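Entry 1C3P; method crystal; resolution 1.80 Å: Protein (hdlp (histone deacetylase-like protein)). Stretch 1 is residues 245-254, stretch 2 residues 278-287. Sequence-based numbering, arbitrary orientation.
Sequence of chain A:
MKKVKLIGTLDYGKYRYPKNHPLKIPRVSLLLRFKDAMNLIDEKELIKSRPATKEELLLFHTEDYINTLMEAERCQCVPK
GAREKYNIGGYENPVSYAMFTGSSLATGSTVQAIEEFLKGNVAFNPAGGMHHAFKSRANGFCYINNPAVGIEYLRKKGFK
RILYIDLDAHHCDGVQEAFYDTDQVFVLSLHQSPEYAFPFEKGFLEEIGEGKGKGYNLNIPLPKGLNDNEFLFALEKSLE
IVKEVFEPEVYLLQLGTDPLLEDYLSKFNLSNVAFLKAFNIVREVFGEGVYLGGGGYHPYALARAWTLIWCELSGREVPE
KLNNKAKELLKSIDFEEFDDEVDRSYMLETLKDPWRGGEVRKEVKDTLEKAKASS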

ATOM      1  N   VAL A 245     -12.458 -13.717  15.487  1.00 30.29           N
ATOM      2  CA  VAL A 245     -13.745 -13.085  15.242  1.00 29.17           C
ATOM      3  C   VAL A 245     -14.202 -13.083  13.784  1.00 34.90           C
ATOM      4  O   VAL A 245     -15.387 -12.915  13.506  1.00 34.73           O
ATOM      5  CB  VAL A 245     -13.719 -11.616  15.727  1.00 46.68           C
ATOM      6  CG1 VAL A 245     -15.013 -10.907  15.357  1.00 53.09           C
ATOM      7  CG2 VAL A 245     -13.526 -11.581  17.230  1.00 54.19           C
ATOM      8  N   PHE A 246     -13.280 -13.299  12.855  1.00 29.22           N
ATOM      9  CA  PHE A 246     -13.641 -13.238  11.439  1.00 29.17           C
ATOM     10  C   PHE A 246     -12.983 -14.350  10.623  1.00 23.38           C
ATOM     11  O   PHE A 246     -11.771 -14.535  10.689  1.00 29.15           O
ATOM     12  CB  PHE A 246     -13.191 -11.864  10.909  1.00 30.42           C
ATOM     13  CG  PHE A 246     -13.830 -11.452   9.608  1.00 25.62           C
ATOM     14  CD1 PHE A 246     -15.160 -11.058   9.562  1.00 28.89           C
ATOM     15  CD2 PHE A 246     -13.075 -11.398   8.442  1.00 25.17           C
ATOM     16  CE1 PHE A 246     -15.736 -10.606   8.369  1.00 23.43           C
ATOM     17  CE2 PHE A 246     -13.638 -10.949   7.241  1.00 22.40           C
ATOM     18  CZ  PHE A 246     -14.963 -10.553   7.203  1.00 19.88           C
ATOM     19  N   GLU A 247     -13.783 -15.100   9.865  1.00 29.73           N
ATOM     20  CA  GLU A 247     -13.269 -16.171   8.996  1.00 28.10           C
ATOM     21  C   GLU A 247     -13.452 -15.679   7.558  1.00 28.90           C
ATOM     22  O   GLU A 247     -14.501 -15.884   6.945  1.00 23.67           O
ATOM     23  CB  GLU A 247     -14.048 -17.479   9.195  1.00 35.75           C
ATOM     24  CG  GLU A 247     -13.684 -18.287  10.447  1.00 60.78           C
ATOM     25  CD  GLU A 247     -14.084 -17.620  11.759  1.00 70.07           C
ATOM     26  OE1 GLU A 247     -13.602 -16.503  12.042  1.00 79.95           O
ATOM     27  OE2 GLU A 247     -14.880 -18.219  12.516  1.00 76.80           O
ATOM     28  N   PRO A 248     -12.408 -15.061   6.981  1.00 25.02           N
ATOM     29  CA  PRO A 248     -12.461 -14.523   5.620  1.00 28.06           C
ATOM     30  C   PRO A 248     -12.688 -15.542   4.516  1.00 23.87           C
ATOM     31  O   PRO A 248     -12.195 -16.663   4.601  1.00 24.05           O
ATOM     32  CB  PRO A 248     -11.089 -13.857   5.466  1.00 28.11           C
ATOM     33  CG  PRO A 248     -10.669 -13.575   6.902  1.00 34.57           C
ATOM     34  CD  PRO A 248     -11.050 -14.889   7.523  1.00 27.23           C
ATOM     35  N   GLU A 249     -13.437 -15.137   3.491  1.00 24.34           N
ATOM     36  CA  GLU A 249     -13.665 -15.979   2.319  1.00 25.98           C
ATOM     37  C   GLU A 249     -12.513 -15.608   1.407  1.00 26.04           C
ATOM     38  O   GLU A 249     -12.075 -16.389   0.558  1.00 26.39           O
ATOM     39  CB  GLU A 249     -14.972 -15.625   1.606  1.00 22.07           C
ATOM     40  CG  GLU A 249     -16.234 -15.903   2.410  1.00 33.40           C
ATOM     41  CD  GLU A 249     -17.490 -15.574   1.633  1.00 29.15           C
ATOM     42  OE1 GLU A 249     -17.604 -14.429   1.149  1.00 27.62           O
ATOM     43  OE2 GLU A 249     -18.369 -16.457   1.506  1.00 26.19           O
ATOM     44  N   VAL A 250     -12.025 -14.388   1.594  1.00 23.83           N
ATOM     45  CA  VAL A 250     -10.926 -13.885   0.794  1.00 19.67           C
ATOM     46  C   VAL A 250     -10.354 -12.653   1.472  1.00 20.78           C
ATOM     47  O   VAL A 250     -11.071 -11.963   2.179  1.00 19.60           O
ATOM     48  CB  VAL A 250     -11.407 -13.512  -0.639  1.00 20.88           C
ATOM     49  CG1 VAL A 250     -12.470 -12.429  -0.595  1.00 18.18           C
ATOM     50  CG2 VAL A 250     -10.236 -13.053  -1.460  1.00 16.71           C
ATOM     51  N   TYR A 251      -9.066 -12.396   1.279  1.00 18.75           N
ATOM     52  CA  TYR A 251      -8.449 -11.220   1.886  1.00 22.44           C
ATOM     53  C   TYR A 251      -7.492 -10.512   0.924  1.00 20.28           C
ATOM     54  O   TYR A 251      -6.969 -11.119  -0.017  1.00 19.91           O
ATOM     55  CB  TYR A 251      -7.692 -11.616   3.175  1.00 16.57           C
ATOM     56  CG  TYR A 251      -6.286 -12.166   2.966  1.00 22.36           C
ATOM     57  CD1 TYR A 251      -5.189 -11.306   2.873  1.00 18.12           C
ATOM     58  CD2 TYR A 251      -6.055 -13.541   2.852  1.00 20.04           C
ATOM     59  CE1 TYR A 251      -3.915 -11.792   2.671  1.00 20.40           C
ATOM     60  CE2 TYR A 251      -4.756 -14.049   2.646  1.00 16.60           C
ATOM     61  CZ  TYR A 251      -3.702 -13.167   2.554  1.00 14.68           C
ATOM     62  OH  TYR A 251      -2.419 -13.614   2.318  1.00 21.79           O
ATOM     63  N   LEU A 252      -7.298  -9.210   1.151  1.00 17.90           N
ATOM     64  CA  LEU A 252      -6.359  -8.403   0.376  1.00 18.58           C
ATOM     65  C   LEU A 252      -5.385  -7.835   1.396  1.00 15.49           C
ATOM     66  O   LEU A 252      -5.766  -7.526   2.532  1.00 18.82           O
ATOM     67  CB  LEU A 252      -7.050  -7.241  -0.364  1.00 17.55           C
ATOM     68  CG  LEU A 252      -8.142  -7.639  -1.353  1.00 23.36           C
ATOM     69  CD1 LEU A 252      -9.449  -7.794  -0.604  1.00 27.78           C
ATOM     70  CD2 LEU A 252      -8.292  -6.555  -2.407  1.00 27.29           C
ATOM     71  N   LEU A 253      -4.136  -7.710   0.983  1.00 16.80           N
ATOM     72  CA  LEU A 253      -3.049  -7.230   1.838  1.00 17.50           C
ATOM     73  C   LEU A 253      -2.316  -6.109   1.124  1.00 20.22           C
ATOM     74  O   LEU A 253      -1.921  -6.272  -0.029  1.00 18.14           O
ATOM     75  CB  LEU A 253      -2.079  -8.397   2.095  1.00 15.49           C
ATOM     76  CG  LEU A 253      -0.707  -8.156   2.715  1.00 17.75           C
ATOM     77  CD1 LEU A 253      -0.898  -7.660   4.143  1.00 20.85           C
ATOM     78  CD2 LEU A 253       0.100  -9.475   2.716  1.00 19.05           C
ATOM     79  N   GLN A 254      -2.126  -4.977   1.800  1.00 16.50           N
ATOM     80  CA  GLN A 254      -1.427  -3.855   1.180  1.00 16.48           C
ATOM     81  C   GLN A 254      -0.061  -3.795   1.843  1.00 16.12           C
ATOM     82  O   GLN A 254       0.091  -3.902   3.076  1.00 13.97           O
ATOM     83  CB  GLN A 254      -2.246  -2.545   1.317  1.00 25.58           C
ATOM     84  CG  GLN A 254      -1.902  -1.629   2.461  1.00 36.40           C
ATOM     85  CD  GLN A 254      -1.015  -0.459   2.045  1.00 33.18           C
ATOM     86  OE1 GLN A 254      -1.458   0.491   1.367  1.00 21.05           O
ATOM     87  NE2 GLN A 254       0.245  -0.518   2.450  1.00 22.85           N
ATOM     88  N   ALA A 278       6.794 -10.271   7.739  1.00 20.23           N
ATOM     89  CA  ALA A 278       5.422  -9.849   8.032  1.00 17.06           C
ATOM     90  C   ALA A 278       4.492 -10.412   6.955  1.00 16.94           C
ATOM     91  O   ALA A 278       3.413 -10.957   7.231  1.00 14.93           O
ATOM     92  CB  ALA A 278       5.341  -8.303   8.048  1.00 19.27           C
ATOM     93  N   PHE A 279       4.926 -10.272   5.713  1.00 18.88           N
ATOM     94  CA  PHE A 279       4.177 -10.772   4.566  1.00 21.01           C
ATOM     95  C   PHE A 279       3.919 -12.280   4.708  1.00 25.48           C
ATOM     96  O   PHE A 279       2.799 -12.764   4.497  1.00 16.30           O
ATOM     97  CB  PHE A 279       4.991 -10.497   3.295  1.00 16.79           C
ATOM     98  CG  PHE A 279       4.422 -11.125   2.057  1.00 20.23           C
ATOM     99  CD1 PHE A 279       3.215 -10.677   1.517  1.00 21.61           C
ATOM    100  CD2 PHE A 279       5.112 -12.142   1.407  1.00 23.24           C
ATOM    101  CE1 PHE A 279       2.710 -11.241   0.334  1.00 30.98           C
ATOM    102  CE2 PHE A 279       4.619 -12.708   0.229  1.00 24.82           C
ATOM    103  CZ  PHE A 279       3.418 -12.256  -0.311  1.00 30.27           C
ATOM    104  N   ASN A 280       4.962 -13.018   5.068  1.00 22.30           N
ATOM    105  CA  ASN A 280       4.831 -14.457   5.221  1.00 24.49           C
ATOM    106  C   ASN A 280       4.011 -14.879   6.427  1.00 23.01           C
ATOM    107  O   ASN A 280       3.360 -15.924   6.406  1.00 21.91           O
ATOM    108  CB  ASN A 280       6.215 -15.114   5.235  1.00 27.17           C
ATOM    109  CG  ASN A 280       6.903 -15.013   3.883  1.00 20.88           C
ATOM    110  OD1 ASN A 280       6.253 -15.120   2.841  1.00 22.95           O
ATOM    111  ND2 ASN A 280       8.217 -14.842   3.890  1.00 27.85           N
ATOM    112  N   ILE A 281       4.034 -14.063   7.473  1.00 18.74           N
ATOM    113  CA  ILE A 281       3.234 -14.345   8.657  1.00 18.37           C
ATOM    114  C   ILE A 281       1.746 -14.247   8.300  1.00 18.54           C
ATOM    115  O   ILE A 281       0.927 -15.028   8.791  1.00 19.69           O
ATOM    116  CB  ILE A 281       3.527 -13.338   9.784  1.00 19.31           C
ATOM    117  CG1 ILE A 281       4.912 -13.596  10.373  1.00 23.51           C
ATOM    118  CG2 ILE A 281       2.463 -13.439  10.856  1.00 28.87           C
ATOM    119  CD1 ILE A 281       5.297 -12.600  11.464  1.00 26.47           C
ATOM    120  N   VAL A 282       1.388 -13.278   7.462  1.00 17.72           N
ATOM    121  CA  VAL A 282      -0.012 -13.117   7.073  1.00 14.89           C
ATOM    122  C   VAL A 282      -0.448 -14.345   6.278  1.00 21.79           C
ATOM    123  O   VAL A 282      -1.526 -14.905   6.501  1.00 25.80           O
ATOM    124  CB  VAL A 282      -0.234 -11.845   6.218  1.00 18.50           C
ATOM    125  CG1 VAL A 282      -1.625 -11.880   5.603  1.00 20.73           C
ATOM    126  CG2 VAL A 282      -0.108 -10.598   7.101  1.00 17.49           C
ATOM    127  N   ARG A 283       0.411 -14.779   5.368  1.00 19.14           N
ATOM    128  CA  ARG A 283       0.096 -15.944   4.551  1.00 23.51           C
ATOM    129  C   ARG A 283      -0.026 -17.225   5.377  1.00 25.44           C
ATOM    130  O   ARG A 283      -0.821 -18.105   5.046  1.00 23.12           O
ATOM    131  CB  ARG A 283       1.155 -16.113   3.472  1.00 20.64           C
ATOM    132  CG  ARG A 283       1.183 -14.967   2.463  1.00 19.65           C
ATOM    133  CD  ARG A 283       2.416 -15.038   1.595  1.00 25.70           C
ATOM    134  NE  ARG A 283       2.384 -16.166   0.677  1.00 36.05           N
ATOM    135  CZ  ARG A 283       3.468 -16.753   0.186  1.00 34.61           C
ATOM    136  NH1 ARG A 283       4.676 -16.320   0.534  1.00 35.23           N
ATOM    137  NH2 ARG A 283       3.344 -17.761  -0.665  1.00 29.30           N
ATOM    138  N   GLU A 284       0.758 -17.337   6.443  1.00 26.79           N
ATOM    139  CA  GLU A 284       0.681 -18.534   7.282  1.00 31.77           C
ATOM    140  C   GLU A 284      -0.620 -18.553   8.056  1.00 31.57           C
ATOM    141  O   GLU A 284      -1.131 -19.615   8.391  1.00 33.08           O
ATOM    142  CB  GLU A 284       1.828 -18.588   8.282  1.00 30.96           C
ATOM    143  CG  GLU A 284       3.188 -18.624   7.650  1.00 50.56           C
ATOM    144  CD  GLU A 284       4.285 -18.593   8.683  1.00 63.75           C
ATOM    145  OE1 GLU A 284       4.319 -17.631   9.481  1.00 68.93           O
ATOM    146  OE2 GLU A 284       5.111 -19.528   8.695  1.00 72.01           O
ATOM    147  N   VAL A 285      -1.153 -17.372   8.350  1.00 23.37           N
ATOM    148  CA  VAL A 285      -2.390 -17.293   9.107  1.00 23.25           C
ATOM    149  C   VAL A 285      -3.606 -17.408   8.203  1.00 31.41           C
ATOM    150  O   VAL A 285      -4.541 -18.137   8.513  1.00 25.34           O
ATOM    151  CB  VAL A 285      -2.499 -15.962   9.901  1.00 24.77           C
ATOM    152  CG1 VAL A 285      -3.827 -15.901  10.640  1.00 26.98           C
ATOM    153  CG2 VAL A 285      -1.348 -15.842  10.902  1.00 24.98           C
ATOM    154  N   PHE A 286      -3.599 -16.698   7.078  1.00 27.27           N
ATOM    155  CA  PHE A 286      -4.755 -16.744   6.201  1.00 22.47           C
ATOM    156  C   PHE A 286      -4.599 -17.380   4.826  1.00 21.53           C
ATOM    157  O   PHE A 286      -5.540 -17.373   4.026  1.00 27.12           O
ATOM    158  CB  PHE A 286      -5.336 -15.335   6.045  1.00 22.26           C
ATOM    159  CG  PHE A 286      -5.938 -14.787   7.303  1.00 25.71           C
ATOM    160  CD1 PHE A 286      -5.282 -13.804   8.041  1.00 22.88           C
ATOM    161  CD2 PHE A 286      -7.156 -15.284   7.777  1.00 24.49           C
ATOM    162  CE1 PHE A 286      -5.829 -13.323   9.229  1.00 19.85           C
ATOM    163  CE2 PHE A 286      -7.712 -14.810   8.966  1.00 27.48           C
ATOM    164  CZ  PHE A 286      -7.047 -13.829   9.694  1.00 24.59           C
ATOM    165  N   GLY A 287      -3.432 -17.948   4.552  1.00 23.76           N
ATOM    166  CA  GLY A 287      -3.227 -18.560   3.254  1.00 24.17           C
ATOM    167  C   GLY A 287      -2.978 -17.487   2.219  1.00 27.05           C
ATOM    168  O   GLY A 287      -2.559 -16.373   2.559  1.00 18.06           O
TER

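The packing of a helix against a β-strand is a recurring theme of α/β proteins, and this pair from a histone deacetylase-like protein illustrates its economy. Strand 250-254 and helix 278-286 run almost exactly antiparallel, at 172°, with their axes 10.7 Å apart at closest approach. That spacing leaves room for side chains but brings no backbone into contact with backbone. In register, Tyr251 lies across from Phe286 and Leu253 across from Val282, so the chains pair in opposite order.

The strand's alternation decides which residues take part. Tyr251 and Leu253 point toward the helix, whereas Val250 points away. The helix answers with residues spaced three and four apart, Phe279, Val282 and Phe286, which its periodicity gathers along one side. Val282 is central: its CG1 lies 3.7 Å from Tyr251 CE1 and 4.1 Å from Leu253 CD2, a compact branched side chain whose CG1 touches both strand residues. Leu253 CD2 also lies 3.5 Å from Phe279 CD1, at the edge of that ring; although Phe279 leaves its backbone sideways, its t rotamer carries the ring nearer the strand. Leu253, Val282 and Phe279 are all buried, and their apolar side chains leave no polar group in need of a partner.

Tyr251 covers the most ground, with 95 Å² of its surface buried by the helix stretch. Tyr251 CE2 packs 3.7 Å from Phe286 CB, and Tyr251 OH donates a hydrogen bond to Gly287 O, 2.8 Å away. This is the sole hydrogen bond between the stretches, and it suits a tyrosine, whose ring can be buried while its polar tip is satisfied. The acceptor belongs to the first residue to leave helical geometry, where a positive phi of 77° favours glycine. Just before the strand, Pro248 extends the apolar surface, its CD 3.6 Å from Phe286 CE2; partly exposed Phe286 thus sets its CB against Tyr251 and its ring against Pro248. Counting both sides, the two stretches bury 358 Å² between them.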